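Local coordinates for adenylate kinase (Thermus thermophilus, PDB 3CM0), which probably catalyses the reversible transfer of the terminal phosphate of ATP to AMP, giving two ADP and balancing the cell's adenine nucleotides, at residues A[93-96]-A[97-101]; A[138-141]-A[142-146]; A[47-50]-A[51-55]; A[174-177]-A[178-182]; A[61-64]-A[65-69]. All coordinates share one frame; numbering follows the deposited sequence.

Contact 1: residues A[93-96]-A[97-101]; sequences EALD and RLLSE
Arg-97 folds back along the helix over Glu-93 and Ala-94, while its backbone N bonds to Glu-93 O in the ordinary i to i+4 pattern. Its chain runs from CG beside the backbone N and then bends at chi3 (-74°), which lays the guanidinium flat over the previous turn. The same face of that group meets Glu-93 O and Ala-94 CA, both offset toward its rim. Arg-97 NH2 lies 3.6 Å from Ala-94 CB, and NH1 sits 3.8 Å from Glu-93 CB. The carboxylate of Glu-93 stays further off, with OE1 4.5 Å from Arg-97 NH1, too far for a salt bridge. Leu-98 N bonds to Ala-94 O, and its buried side chain leans on Leu-69 and Ile-72 of helix 65-75. Leu-99 N reaches Leu-95 O at 2.8 Å, and the two leucines cross obliquely, Leu-95 CG lying 4.1 Å from Leu-99 CD1. Ser-100 N bonds to Asp-96 O, at 3.0 Å. The carboxylate of Asp-96 has its main partner outside the turn, OD2 being hydrogen-bonded to Tyr-157 OH. Helix 89-101 is thus two-sided: leucines turn into the core, Leu-95 near Phe-85 of the predicted AMP site, and Glu-93 and Arg-97 lie on the outer side. The side chains of these two are held by van der Waals contact and probably a modest attraction, on top of the backbone bond.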
loop_
_atom_site.group_PDB
_atom_site.type_symbol
_atom_site.label_atom_id
_atom_site.label_comp_id
_atom_site.label_asym_id
_atom_site.label_seq_id
_atom_site.Cartn_x
_atom_site.Cartn_y
_atom_site.Cartn_z
ATOM N N GLU A 93 2.787 -10.219 -9.025
ATOM C CA GLU A 93 3.542 -11.397 -9.410
ATOM C C GLU A 93 5.072 -11.182 -9.308
ATOM O O GLU A 93 5.803 -12.012 -8.755
ATOM C CB GLU A 93 3.142 -11.772 -10.834
ATOM C CG GLU A 93 1.695 -12.325 -10.849
ATOM C CD GLU A 93 1.231 -12.717 -12.252
ATOM O OE1 GLU A 93 2.099 -12.738 -13.149
ATOM O OE2 GLU A 93 0.018 -13.019 -12.447
ATOM N N ALA A 94 5.530 -10.052 -9.820
ATOM C CA ALA A 94 6.958 -9.725 -9.781
ATOM C C ALA A 94 7.434 -9.614 -8.336
ATOM O O ALA A 94 8.526 -10.061 -7.993
ATOM C CB ALA A 94 7.204 -8.428 -10.523
ATOM N N LEU A 95 6.611 -9.020 -7.467
ATOM C CA LEU A 95 7.015 -8.892 -6.071
ATOM C C LEU A 95 7.112 -10.246 -5.419
ATOM O O LEU A 95 8.014 -10.499 -4.615
ATOM C CB LEU A 95 6.017 -7.996 -5.306
ATOM C CG LEU A 95 6.246 -7.835 -3.802
ATOM C CD1 LEU A 95 7.674 -7.194 -3.610
ATOM C CD2 LEU A 95 5.173 -6.923 -3.154
ATOM N N ASP A 96 6.198 -11.164 -5.739
ATOM C CA ASP A 96 6.282 -12.481 -5.117
ATOM C C ASP A 96 7.578 -13.187 -5.517
ATOM O O ASP A 96 8.196 -13.895 -4.705
ATOM C CB ASP A 96 5.094 -13.355 -5.523
ATOM C CG ASP A 96 3.912 -13.261 -4.533
ATOM O OD1 ASP A 96 3.974 -12.523 -3.512
ATOM O OD2 ASP A 96 2.904 -13.945 -4.805
ATOM N N ARG A 97 7.976 -13.026 -6.762
ATOM C CA ARG A 97 9.241 -13.628 -7.203
ATOM C C ARG A 97 10.426 -13.023 -6.428
ATOM O O ARG A 97 11.341 -13.739 -5.981
ATOM C CB ARG A 97 9.424 -13.405 -8.702
ATOM C CG ARG A 97 8.331 -14.090 -9.558
ATOM C CD ARG A 97 8.773 -14.144 -11.022
ATOM N NE ARG A 97 8.690 -12.828 -11.659
ATOM C CZ ARG A 97 7.593 -12.336 -12.232
ATOM N NH1 ARG A 97 6.473 -13.051 -12.254
ATOM N NH2 ARG A 97 7.616 -11.131 -12.790
ATOM N N LEU A 98 10.411 -11.703 -6.275
ATOM C CA LEU A 98 11.464 -11.000 -5.528
ATOM C C LEU A 98 11.499 -11.457 -4.064
ATOM O O LEU A 98 12.562 -11.652 -3.498
ATOM C CB LEU A 98 11.223 -9.470 -5.596
ATOM C CG LEU A 98 12.215 -8.662 -4.761
ATOM C CD1 LEU A 98 13.623 -9.031 -5.244
ATOM C CD2 LEU A 98 11.979 -7.185 -4.934
ATOM N N LEU A 99 10.339 -11.602 -3.408
ATOM C CA LEU A 99 10.353 -12.040 -2.021
ATOM C C LEU A 99 10.918 -13.449 -1.932
ATOM O O LEU A 99 11.709 -13.779 -1.026
ATOM C CB LEU A 99 8.923 -12.028 -1.439
ATOM C CG LEU A 99 8.280 -10.634 -1.452
ATOM C CD1 LEU A 99 6.808 -10.747 -0.978
ATOM C CD2 LEU A 99 9.086 -9.672 -0.562
ATOM N N SER A 100 10.523 -14.280 -2.890
ATOM C CA SER A 100 10.963 -15.666 -2.896
ATOM C C SER A 100 12.484 -15.712 -3.057
ATOM O O SER A 100 13.168 -16.406 -2.304
ATOM C CB SER A 100 10.301 -16.443 -4.035
ATOM O OG SER A 100 10.762 -17.786 -4.046
ATOM N N GLU A 101 13.005 -14.969 -4.030
ATOM C CA GLU A 101 14.459 -14.932 -4.275
ATOM C C GLU A 101 15.304 -14.401 -3.139
ATOM O O GLU A 101 16.457 -14.804 -2.970
ATOM C CB GLU A 101 14.752 -14.105 -5.521
ATOM C CG GLU A 101 14.274 -14.776 -6.802
ATOM C CD GLU A 101 14.332 -13.861 -8.023
ATOM O OE1 GLU A 101 14.526 -12.630 -7.869
ATOM O OE2 GLU A 101 14.162 -14.378 -9.142
#

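Contact 2: residues A[138-141]-A[142-146]; sequences ETVR and RRLEV
Val-140 and Leu-144 run alongside each other in the same direction on one face of helix 137-160, a long helix that leads out of the LID region of the adenylate kinase fold. Val-140 CG1 and Leu-144 CD1 touch at 4.0 Å. The valine packs on Ile-123 and Leu-124 of helix 116-130, and the leucine on Pro-12 and Pro-13, next to the predicted ATP-binding loop. The arginines diverge from this apolar pair. Arg-143 is extended from CG to NE, with CG anti to its carbonyl carbon (chi1 -70°), and its aliphatic part passes over Thr-139 O, CG at 3.2 Å. That course delivers NH1 to a salt bridge with Asp-135, close to Arg-132; both arginines belong to the predicted AMP site. Arg-142 starts the other way, CG anti to the backbone N, and bends at chi3 (56°), which places Thr-139 O over one face of its guanidinium, offset toward the rim. Arg-141 heads off to a salt bridge with Glu-137, whereas Glu-145 pairs with Arg-148. Thr-139 is tied through both side chain and backbone: OG1 to Asp-134 O, N to Asn-136 OD1. Its carbonyl oxygen also takes the backbone bond from Arg-143 N, at 2.9 Å.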
loop_
_atom_site.group_PDB
_atom_site.type_symbol
_atom_site.label_atom_id
_atom_site.label_comp_id
_atom_site.label_asym_id
_atom_site.label_seq_id
_atom_site.Cartn_x
_atom_site.Cartn_y
_atom_site.Cartn_z
ATOM N N GLU A 138 -21.645 11.576 -4.620
ATOM C CA GLU A 138 -21.458 10.937 -5.908
ATOM C C GLU A 138 -19.998 10.657 -6.218
ATOM O O GLU A 138 -19.636 9.518 -6.502
ATOM C CB GLU A 138 -22.045 11.814 -7.024
ATOM C CG GLU A 138 -21.782 11.301 -8.446
ATOM C CD GLU A 138 -22.776 10.235 -8.890
ATOM O OE1 GLU A 138 -23.999 10.496 -8.825
ATOM O OE2 GLU A 138 -22.338 9.145 -9.313
ATOM N N THR A 139 -19.152 11.687 -6.170
ATOM C CA THR A 139 -17.738 11.500 -6.490
ATOM C C THR A 139 -17.037 10.503 -5.566
ATOM O O THR A 139 -16.186 9.724 -6.017
ATOM C CB THR A 139 -16.951 12.839 -6.474
ATOM O OG1 THR A 139 -17.043 13.447 -5.184
ATOM C CG2 THR A 139 -17.503 13.793 -7.518
ATOM N N VAL A 140 -17.388 10.532 -4.283
ATOM C CA VAL A 140 -16.775 9.610 -3.333
ATOM C C VAL A 140 -17.213 8.173 -3.624
ATOM O O VAL A 140 -16.375 7.275 -3.682
ATOM C CB VAL A 140 -17.104 9.996 -1.874
ATOM C CG1 VAL A 140 -16.610 8.894 -0.910
ATOM C CG2 VAL A 140 -16.436 11.336 -1.527
ATOM N N ARG A 141 -18.506 7.932 -3.826
ATOM C CA ARG A 141 -18.950 6.574 -4.118
ATOM C C ARG A 141 -18.359 6.064 -5.425
ATOM O O ARG A 141 -18.114 4.868 -5.582
ATOM C CB ARG A 141 -20.479 6.478 -4.195
ATOM C CG ARG A 141 -21.187 6.567 -2.858
ATOM C CD ARG A 141 -22.699 6.503 -3.049
ATOM N NE ARG A 141 -23.431 6.986 -1.883
ATOM C CZ ARG A 141 -23.423 6.399 -0.690
ATOM N NH1 ARG A 141 -22.718 5.289 -0.490
ATOM N NH2 ARG A 141 -24.115 6.929 0.310
ATOM N N ARG A 142 -18.151 6.958 -6.379
ATOM C CA ARG A 142 -17.564 6.535 -7.642
ATOM C C ARG A 142 -16.096 6.168 -7.453
ATOM O O ARG A 142 -15.620 5.157 -7.984
ATOM C CB ARG A 142 -17.664 7.653 -8.684
ATOM C CG ARG A 142 -17.223 7.201 -10.067
ATOM C CD ARG A 142 -17.178 8.376 -11.030
ATOM N NE ARG A 142 -16.310 9.448 -10.537
ATOM C CZ ARG A 142 -15.011 9.307 -10.288
ATOM N NH1 ARG A 142 -14.415 8.137 -10.483
ATOM N NH2 ARG A 142 -14.306 10.338 -9.835
ATOM N N ARG A 143 -15.367 6.987 -6.709
ATOM C CA ARG A 143 -13.972 6.686 -6.465
ATOM C C ARG A 143 -13.854 5.358 -5.713
ATOM O O ARG A 143 -12.897 4.608 -5.931
ATOM C CB ARG A 143 -13.308 7.822 -5.685
ATOM C CG ARG A 143 -13.135 9.101 -6.518
ATOM C CD ARG A 143 -12.702 10.293 -5.657
ATOM N NE ARG A 143 -12.450 11.504 -6.443
ATOM C CZ ARG A 143 -12.225 12.705 -5.915
ATOM N NH1 ARG A 143 -12.223 12.857 -4.598
ATOM N NH2 ARG A 143 -11.997 13.755 -6.696
ATOM N N LEU A 144 -14.823 5.051 -4.841
ATOM C CA LEU A 144 -14.775 3.792 -4.096
ATOM C C LEU A 144 -15.042 2.603 -5.012
ATOM O O LEU A 144 -14.487 1.517 -4.818
ATOM C CB LEU A 144 -15.784 3.812 -2.922
ATOM C CG LEU A 144 -15.377 4.761 -1.788
ATOM C CD1 LEU A 144 -16.522 4.856 -0.768
ATOM C CD2 LEU A 144 -14.090 4.266 -1.118
ATOM N N GLU A 145 -15.880 2.797 -6.026
ATOM C CA GLU A 145 -16.186 1.725 -6.973
ATOM C C GLU A 145 -14.982 1.431 -7.864
ATOM O O GLU A 145 -14.715 0.270 -8.234
ATOM C CB GLU A 145 -17.394 2.114 -7.829
ATOM C CG GLU A 145 -17.719 1.125 -8.935
ATOM C CD GLU A 145 -18.011 -0.280 -8.423
ATOM O OE1 GLU A 145 -18.486 -0.436 -7.279
ATOM O OE2 GLU A 145 -17.787 -1.236 -9.184
ATOM N N VAL A 146 -14.258 2.487 -8.212
ATOM C CA VAL A 146 -13.060 2.330 -9.031
ATOM C C VAL A 146 -12.009 1.571 -8.220
ATOM O O VAL A 146 -11.344 0.648 -8.720
ATOM C CB VAL A 146 -12.502 3.703 -9.455
ATOM C CG1 VAL A 146 -11.094 3.556 -10.016
ATOM C CG2 VAL A 146 -13.413 4.318 -10.502
#

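Contact 3: residues A[47-50]-A[51-55]; sequences TPLG and ERVRP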
loop_
_atom_site.group_PDB
_atom_site.type_symbol
_atom_site.label_atom_id
_atom_site.label_comp_id
_atom_site.label_asym_id
_atom_site.label_seq_id
_atom_site.Cartn_x
_atom_site.Cartn_y
_atom_site.Cartn_z
ATOM N N THR A 47 21.287 11.886 -8.157
ATOM C CA THR A 47 22.081 10.663 -8.181
ATOM C C THR A 47 22.179 10.114 -9.591
ATOM O O THR A 47 21.448 10.532 -10.500
ATOM C CB THR A 47 21.475 9.573 -7.260
ATOM O OG1 THR A 47 20.265 9.058 -7.831
ATOM C CG2 THR A 47 21.165 10.158 -5.888
ATOM N N PRO A 48 23.126 9.189 -9.817
ATOM C CA PRO A 48 23.260 8.618 -11.159
ATOM C C PRO A 48 21.934 7.959 -11.606
ATOM O O PRO A 48 21.524 8.047 -12.777
ATOM C CB PRO A 48 24.401 7.612 -10.981
ATOM C CG PRO A 48 25.275 8.338 -9.949
ATOM C CD PRO A 48 24.250 8.787 -8.948
ATOM N N LEU A 49 21.274 7.307 -10.658
ATOM C CA LEU A 49 19.990 6.658 -10.928
ATOM C C LEU A 49 18.955 7.782 -11.213
ATOM O O LEU A 49 18.186 7.702 -12.168
ATOM C CB LEU A 49 19.585 5.821 -9.706
ATOM C CG LEU A 49 18.271 5.036 -9.724
ATOM C CD1 LEU A 49 18.186 4.160 -10.942
ATOM C CD2 LEU A 49 18.192 4.195 -8.467
ATOM N N GLY A 50 18.970 8.839 -10.408
ATOM C CA GLY A 50 18.041 9.941 -10.642
ATOM C C GLY A 50 18.187 10.545 -12.035
ATOM O O GLY A 50 17.195 10.833 -12.717
ATOM N N GLU A 51 19.421 10.735 -12.492
ATOM C CA GLU A 51 19.615 11.308 -13.829
ATOM C C GLU A 51 19.150 10.387 -14.951
ATOM O O GLU A 51 18.807 10.853 -16.043
ATOM C CB GLU A 51 21.076 11.712 -14.035
ATOM C CG GLU A 51 21.494 12.896 -13.163
ATOM C CD GLU A 51 20.520 14.085 -13.244
ATOM O OE1 GLU A 51 20.145 14.494 -14.367
ATOM O OE2 GLU A 51 20.133 14.615 -12.177
ATOM N N ARG A 52 19.113 9.083 -14.687
ATOM C CA ARG A 52 18.650 8.129 -15.701
ATOM C C ARG A 52 17.124 8.131 -15.796
ATOM O O ARG A 52 16.555 8.010 -16.882
ATOM C CB ARG A 52 19.125 6.723 -15.335
ATOM C CG ARG A 52 20.622 6.531 -15.461
ATOM C CD ARG A 52 20.950 5.892 -16.786
ATOM N NE ARG A 52 20.316 4.579 -16.876
ATOM C CZ ARG A 52 20.348 3.811 -17.956
ATOM N NH1 ARG A 52 20.984 4.231 -19.045
ATOM N NH2 ARG A 52 19.756 2.623 -17.938
ATOM N N VAL A 53 16.466 8.277 -14.649
ATOM C CA VAL A 53 15.012 8.275 -14.622
ATOM C C VAL A 53 14.410 9.644 -14.944
ATOM O O VAL A 53 13.256 9.725 -15.356
ATOM C CB VAL A 53 14.437 7.777 -13.242
ATOM C CG1 VAL A 53 15.139 6.483 -12.808
ATOM C CG2 VAL A 53 14.585 8.846 -12.168
ATOM N N ARG A 54 15.177 10.715 -14.760
ATOM C CA ARG A 54 14.662 12.055 -15.049
ATOM C C ARG A 54 13.995 12.155 -16.415
ATOM O O ARG A 54 12.863 12.647 -16.523
ATOM C CB ARG A 54 15.777 13.121 -14.927
ATOM C CG ARG A 54 15.421 14.480 -15.550
ATOM C CD ARG A 54 16.543 15.529 -15.348
ATOM N NE ARG A 54 16.598 15.909 -13.947
ATOM C CZ ARG A 54 15.739 16.759 -13.389
ATOM N NH1 ARG A 54 14.799 17.309 -14.139
ATOM N NH2 ARG A 54 15.789 17.023 -12.090
ATOM N N PRO A 55 14.660 11.668 -17.477
ATOM C CA PRO A 55 14.062 11.749 -18.817
ATOM C C PRO A 55 12.729 11.021 -18.983
ATOM O O PRO A 55 11.852 11.466 -19.733
ATOM C CB PRO A 55 15.160 11.183 -19.722
ATOM C CG PRO A 55 15.912 10.271 -18.833
ATOM C CD PRO A 55 15.986 11.030 -17.535
#
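Leu-49 and Val-53 meet one helical turn apart, CD1 of the leucine 4.3 Å from CG1 of the valine. Val-53 CG1 also rests 3.3 Å from Leu-49 O. With CG1 anti to the carbonyl carbon (chi1 -48°), CG2 falls between the backbone N and the carbonyl carbon and comes equally near Gly-50 O. On the outer side, Arg-52 bends at chi2 and chi3, and its CG approaches Pro-48 O to 3.2 Å. Backbone bonds hold these groups in order: Glu-51 N to Thr-47 O at 2.8 Å, Val-53 N to Leu-49 O, and Arg-54 N to Gly-50 O. Arg-52 N is shared between Pro-48 O and, weakly, Leu-49 O. The first turn is an N-capped start to helix 48-58, within the NMP region of adenylate kinase: Thr-47 OG1 accepts from Gly-50 N at 2.9 Å, with an N-H...O angle of 159°. The cap is itself positioned from helix 35-44, for the same OG1 is hydrogen-bonded to His-42 ND1. Further out, Glu-51 curls at chi2 toward Arg-54, making a long salt bridge of 3.8 Å between OE1 and NE, and Arg-54 NH1 has its stronger partner in Glu-58. Leu-39 and Val-43 flank Val-53, while Leu-67 of helix 65-75 touches both Leu-49 and Val-53.

Contact 4: residues A[174-177]-A[178-182]; sequences DEVY and ARIRA
Tyr-177 and Arg-181 make a CH-pi contact, in which Arg-181 CG lies over the ring face, 4.2 Å from the centroid and 17° off the normal. CD follows across the ring's far part, 3.5 Å from Tyr-177 CE2. The ring reaches this place because CG of Tyr-177 is anti to its backbone N, swinging it alongside the next turn. The guanidinium beyond does not stack on it: its plane stands 74° to the ring. Apolar contact is made by Val-176 and Ile-180, where CG1 of the valine meets CD1 of the isoleucine at 4.0 Å. Arg-179 adds a contact of another sort, its extended chain running back over Glu-175 O and putting Glu-175 CB over one face of the guanidinium. Four i to i+4 bonds join residues 174-177 to 178-181; the straightest, Arg-181 N to Tyr-177 O, measures 3.0 Å with an N-H...O angle of 172°. The polar ends find partners beyond the turn. Arg-181 NH2 forms a salt bridge with the chain terminus at Ile-186, Arg-179 NH1 is hydrogen-bonded to the carbonyls of Leu-170 and Asp-168, and Glu-175 OE1 receives Thr-172 N, close to Gly-171, predicted to bind ATP. Helix 173-184, the C-terminal helix of the core, packs against helix 17-28, where Tyr-177 OH bonds to Glu-27, its ring makes a cation-pi contact with Arg-23, and Gln-20 touches Val-176, Tyr-177 and Ile-180; on strand 164-168, Val-167 meets Ile-180 and Arg-179.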
loop_
_atom_site.group_PDB
_atom_site.type_symbol
_atom_site.label_atom_id
_atom_site.label_comp_id
_atom_site.label_asym_id
_atom_site.label_seq_id
_atom_site.Cartn_x
_atom_site.Cartn_y
_atom_site.Cartn_z
ATOM N N ASP A 174 -6.656 1.930 17.967
ATOM C CA ASP A 174 -6.100 0.900 18.813
ATOM C C ASP A 174 -6.787 -0.444 18.609
ATOM O O ASP A 174 -6.124 -1.489 18.644
ATOM C CB ASP A 174 -6.182 1.288 20.306
ATOM C CG ASP A 174 -5.116 2.301 20.716
ATOM O OD1 ASP A 174 -4.000 2.279 20.149
ATOM O OD2 ASP A 174 -5.395 3.118 21.623
ATOM N N GLU A 175 -8.111 -0.439 18.449
ATOM C CA GLU A 175 -8.831 -1.696 18.229
ATOM C C GLU A 175 -8.465 -2.320 16.879
ATOM O O GLU A 175 -8.263 -3.526 16.781
ATOM C CB GLU A 175 -10.344 -1.482 18.256
ATOM C CG GLU A 175 -10.813 -0.882 19.598
ATOM C CD GLU A 175 -12.310 -0.603 19.641
ATOM O OE1 GLU A 175 -12.846 0.073 18.742
ATOM O OE2 GLU A 175 -12.958 -1.056 20.609
ATOM N N VAL A 176 -8.417 -1.498 15.850
ATOM C CA VAL A 176 -8.078 -2.021 14.515
ATOM C C VAL A 176 -6.621 -2.527 14.532
ATOM O O VAL A 176 -6.293 -3.609 13.999
ATOM C CB VAL A 176 -8.257 -0.916 13.472
ATOM C CG1 VAL A 176 -7.794 -1.433 12.070
ATOM C CG2 VAL A 176 -9.745 -0.517 13.413
ATOM N N TYR A 177 -5.741 -1.764 15.174
ATOM C CA TYR A 177 -4.337 -2.173 15.277
ATOM C C TYR A 177 -4.197 -3.538 15.955
ATOM O O TYR A 177 -3.427 -4.414 15.515
ATOM C CB TYR A 177 -3.562 -1.120 16.055
ATOM C CG TYR A 177 -2.076 -1.369 16.093
ATOM C CD1 TYR A 177 -1.311 -1.299 14.919
ATOM C CD2 TYR A 177 -1.434 -1.671 17.286
ATOM C CE1 TYR A 177 0.059 -1.523 14.944
ATOM C CE2 TYR A 177 -0.044 -1.899 17.318
ATOM C CZ TYR A 177 0.685 -1.819 16.145
ATOM O OH TYR A 177 2.049 -2.028 16.162
ATOM N N ALA A 178 -4.940 -3.742 17.044
ATOM C CA ALA A 178 -4.888 -5.024 17.737
ATOM C C ALA A 178 -5.329 -6.156 16.811
ATOM O O ALA A 178 -4.773 -7.257 16.851
ATOM C CB ALA A 178 -5.807 -5.011 19.005
ATOM N N ARG A 179 -6.358 -5.910 16.007
ATOM C CA ARG A 179 -6.834 -6.944 15.094
ATOM C C ARG A 179 -5.796 -7.248 14.026
ATOM O O ARG A 179 -5.625 -8.403 13.626
ATOM C CB ARG A 179 -8.146 -6.509 14.417
ATOM C CG ARG A 179 -9.324 -6.387 15.401
ATOM C CD ARG A 179 -10.511 -5.626 14.751
ATOM N NE ARG A 179 -11.592 -5.379 15.712
ATOM C CZ ARG A 179 -12.487 -4.401 15.613
ATOM N NH1 ARG A 179 -12.456 -3.534 14.593
ATOM N NH2 ARG A 179 -13.446 -4.310 16.532
ATOM N N ILE A 180 -5.117 -6.218 13.543
ATOM C CA ILE A 180 -4.086 -6.449 12.514
ATOM C C ILE A 180 -2.949 -7.311 13.107
ATOM O O ILE A 180 -2.489 -8.273 12.482
ATOM C CB ILE A 180 -3.511 -5.105 12.023
ATOM C CG1 ILE A 180 -4.547 -4.404 11.166
ATOM C CG2 ILE A 180 -2.147 -5.322 11.266
ATOM C CD1 ILE A 180 -4.277 -2.916 10.952
ATOM N N ARG A 181 -2.458 -6.961 14.300
ATOM C CA ARG A 181 -1.392 -7.756 14.911
ATOM C C ARG A 181 -1.850 -9.204 15.117
ATOM O O ARG A 181 -1.109 -10.156 14.833
ATOM C CB ARG A 181 -0.941 -7.111 16.248
ATOM C CG ARG A 181 -0.258 -5.770 16.022
ATOM C CD ARG A 181 0.513 -5.321 17.244
ATOM N NE ARG A 181 1.513 -6.307 17.638
ATOM C CZ ARG A 181 2.471 -6.068 18.521
ATOM N NH1 ARG A 181 2.560 -4.875 19.092
ATOM N NH2 ARG A 181 3.327 -7.026 18.837
ATOM N N ALA A 182 -3.083 -9.389 15.595
ATOM C CA ALA A 182 -3.592 -10.738 15.784
ATOM C C ALA A 182 -3.672 -11.495 14.463
ATOM O O ALA A 182 -3.298 -12.670 14.387
ATOM C CB ALA A 182 -4.946 -10.710 16.418
#

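Contact 5: residues A[61-64]-A[65-69]; sequences DLVP and DDLIL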
loop_
_atom_site.group_PDB
_atom_site.type_symbol
_atom_site.label_atom_id
_atom_site.label_comp_id
_atom_site.label_asym_id
_atom_site.label_seq_id
_atom_site.Cartn_x
_atom_site.Cartn_y
_atom_site.Cartn_z
ATOM N N ASP A 61 6.230 9.680 -19.285
ATOM C CA ASP A 61 6.092 8.232 -19.240
ATOM C C ASP A 61 5.971 7.742 -17.788
ATOM O O ASP A 61 6.250 8.487 -16.843
ATOM C CB ASP A 61 7.309 7.562 -19.871
ATOM C CG ASP A 61 7.372 7.736 -21.381
ATOM O OD1 ASP A 61 6.371 8.147 -21.993
ATOM O OD2 ASP A 61 8.438 7.434 -21.955
ATOM N N LEU A 62 5.540 6.496 -17.599
ATOM C CA LEU A 62 5.474 5.940 -16.254
ATOM C C LEU A 62 6.798 5.186 -16.044
ATOM O O LEU A 62 7.352 4.643 -16.997
ATOM C CB LEU A 62 4.327 4.943 -16.120
ATOM C CG LEU A 62 2.894 5.392 -16.412
ATOM C CD1 LEU A 62 1.974 4.184 -16.245
ATOM C CD2 LEU A 62 2.476 6.524 -15.475
ATOM N N VAL A 63 7.299 5.151 -14.812
ATOM C CA VAL A 63 8.536 4.415 -14.543
ATOM C C VAL A 63 8.208 2.938 -14.721
ATOM O O VAL A 63 7.241 2.447 -14.138
ATOM C CB VAL A 63 9.040 4.661 -13.111
ATOM C CG1 VAL A 63 10.289 3.794 -12.841
ATOM C CG2 VAL A 63 9.365 6.138 -12.935
ATOM N N PRO A 64 8.989 2.220 -15.551
ATOM C CA PRO A 64 8.786 0.794 -15.824
ATOM C C PRO A 64 8.812 -0.074 -14.573
ATOM O O PRO A 64 9.527 0.210 -13.602
ATOM C CB PRO A 64 9.918 0.459 -16.793
ATOM C CG PRO A 64 10.995 1.383 -16.342
ATOM C CD PRO A 64 10.248 2.680 -16.171
ATOM N N ASP A 65 8.029 -1.137 -14.600
ATOM C CA ASP A 65 7.987 -2.024 -13.466
ATOM C C ASP A 65 9.368 -2.572 -13.148
ATOM O O ASP A 65 9.688 -2.785 -11.990
ATOM C CB ASP A 65 7.044 -3.214 -13.719
ATOM C CG ASP A 65 5.580 -2.849 -13.562
ATOM O OD1 ASP A 65 5.289 -1.759 -13.048
ATOM O OD2 ASP A 65 4.717 -3.671 -13.946
ATOM N N ASP A 66 10.209 -2.794 -14.153
ATOM C CA ASP A 66 11.499 -3.381 -13.802
ATOM C C ASP A 66 12.354 -2.475 -12.936
ATOM O O ASP A 66 13.132 -2.941 -12.087
ATOM C CB ASP A 66 12.236 -3.839 -15.058
ATOM C CG ASP A 66 12.573 -2.706 -15.993
ATOM O OD1 ASP A 66 11.982 -1.610 -15.866
ATOM O OD2 ASP A 66 13.435 -2.927 -16.873
ATOM N N LEU A 67 12.196 -1.174 -13.114
ATOM C CA LEU A 67 12.958 -0.228 -12.313
ATOM C C LEU A 67 12.364 -0.143 -10.905
ATOM O O LEU A 67 13.078 -0.056 -9.916
ATOM C CB LEU A 67 12.936 1.137 -13.008
ATOM C CG LEU A 67 13.760 2.202 -12.298
ATOM C CD1 LEU A 67 15.174 1.687 -12.126
ATOM C CD2 LEU A 67 13.742 3.486 -13.107
ATOM N N ILE A 68 11.040 -0.170 -10.800
ATOM C CA ILE A 68 10.402 -0.130 -9.489
ATOM C C ILE A 68 10.826 -1.373 -8.668
ATOM O O ILE A 68 11.139 -1.271 -7.493
ATOM C CB ILE A 68 8.853 -0.150 -9.655
ATOM C CG1 ILE A 68 8.406 1.137 -10.365
ATOM C CG2 ILE A 68 8.180 -0.316 -8.299
ATOM C CD1 ILE A 68 6.925 1.184 -10.645
ATOM N N LEU A 69 10.782 -2.547 -9.286
ATOM C CA LEU A 69 11.182 -3.757 -8.574
ATOM C C LEU A 69 12.685 -3.714 -8.234
ATOM O O LEU A 69 13.081 -4.214 -7.204
ATOM C CB LEU A 69 10.852 -5.006 -9.399
ATOM C CG LEU A 69 9.411 -5.569 -9.231
ATOM C CD1 LEU A 69 9.297 -6.196 -7.884
ATOM C CD2 LEU A 69 8.358 -4.464 -9.403
HETATM O O HOH W 1 5.075 0.906 -13.778
#
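Val-63 and Leu-67 are brought together by matching first torsions: CG1 of the valine and CG of the leucine are each anti to the backbone N (chi1 176° and -177°), and the branches meet with Val-63 CG1 only 3.5 Å from Leu-67 CD2, tighter than usual for two carbons. Ile-68 approaches the same methyl from another direction, its CG1 at 4.1 Å. In Asp-66, CG lies between the backbone N and the carbonyl carbon (chi1 63°), which turns OD1 toward Pro-64, where it comes up against CB and CG of the ring, 3.1 Å from CB. The ring's CG also packs on Leu-67 CB. Pro-64 occupies the N-cap position, and its O accepts the first backbone bonds of the helix, from Ile-68 N at 3.2 Å, in the carbonyl plane, and weakly from Leu-67 N. A water donates to both Val-63 O, at 2.7 Å, and Asp-65 OD1, at 2.8 Å, bridging the incoming loop to the first helical residue. Asp-65 OD1 is held as well by Gln-91 NE2, from the predicted AMP site. Around the apolar cluster, Leu-39 touches Val-63, and Thr-35 and Phe-85 touch Ile-68. The arrangement is a loop-to-helix junction at the end of the NMP region, where Asp-61, Leu-62 and Val-63 are predicted to bind AMP and from which helix 65-75 continues.

In the fold
Along the chain the order is contact 3, contact 5, contact 1, contact 2, contact 4. The first three form a connected run on the side of the predicted AMP site: contacts 3 and 5, centres about 13 Å apart, touch where Leu-67 meets Leu-49 and Val-53, and contacts 5 and 1, centres about 15 Å apart, touch where Leu-69 meets Ala-94. Helix 65-75 thereby joins the NMP region to helix 89-101. Contact 2, on the helix just after the LID, and contact 4, on the last helix next to edge strand 164-168, have centres about 36 Å and 40 Å from that of contact 3. The NMP and LID regions move during catalysis; the contacts are spread over parts on and beside them and over the core with its five-stranded parallel sheet.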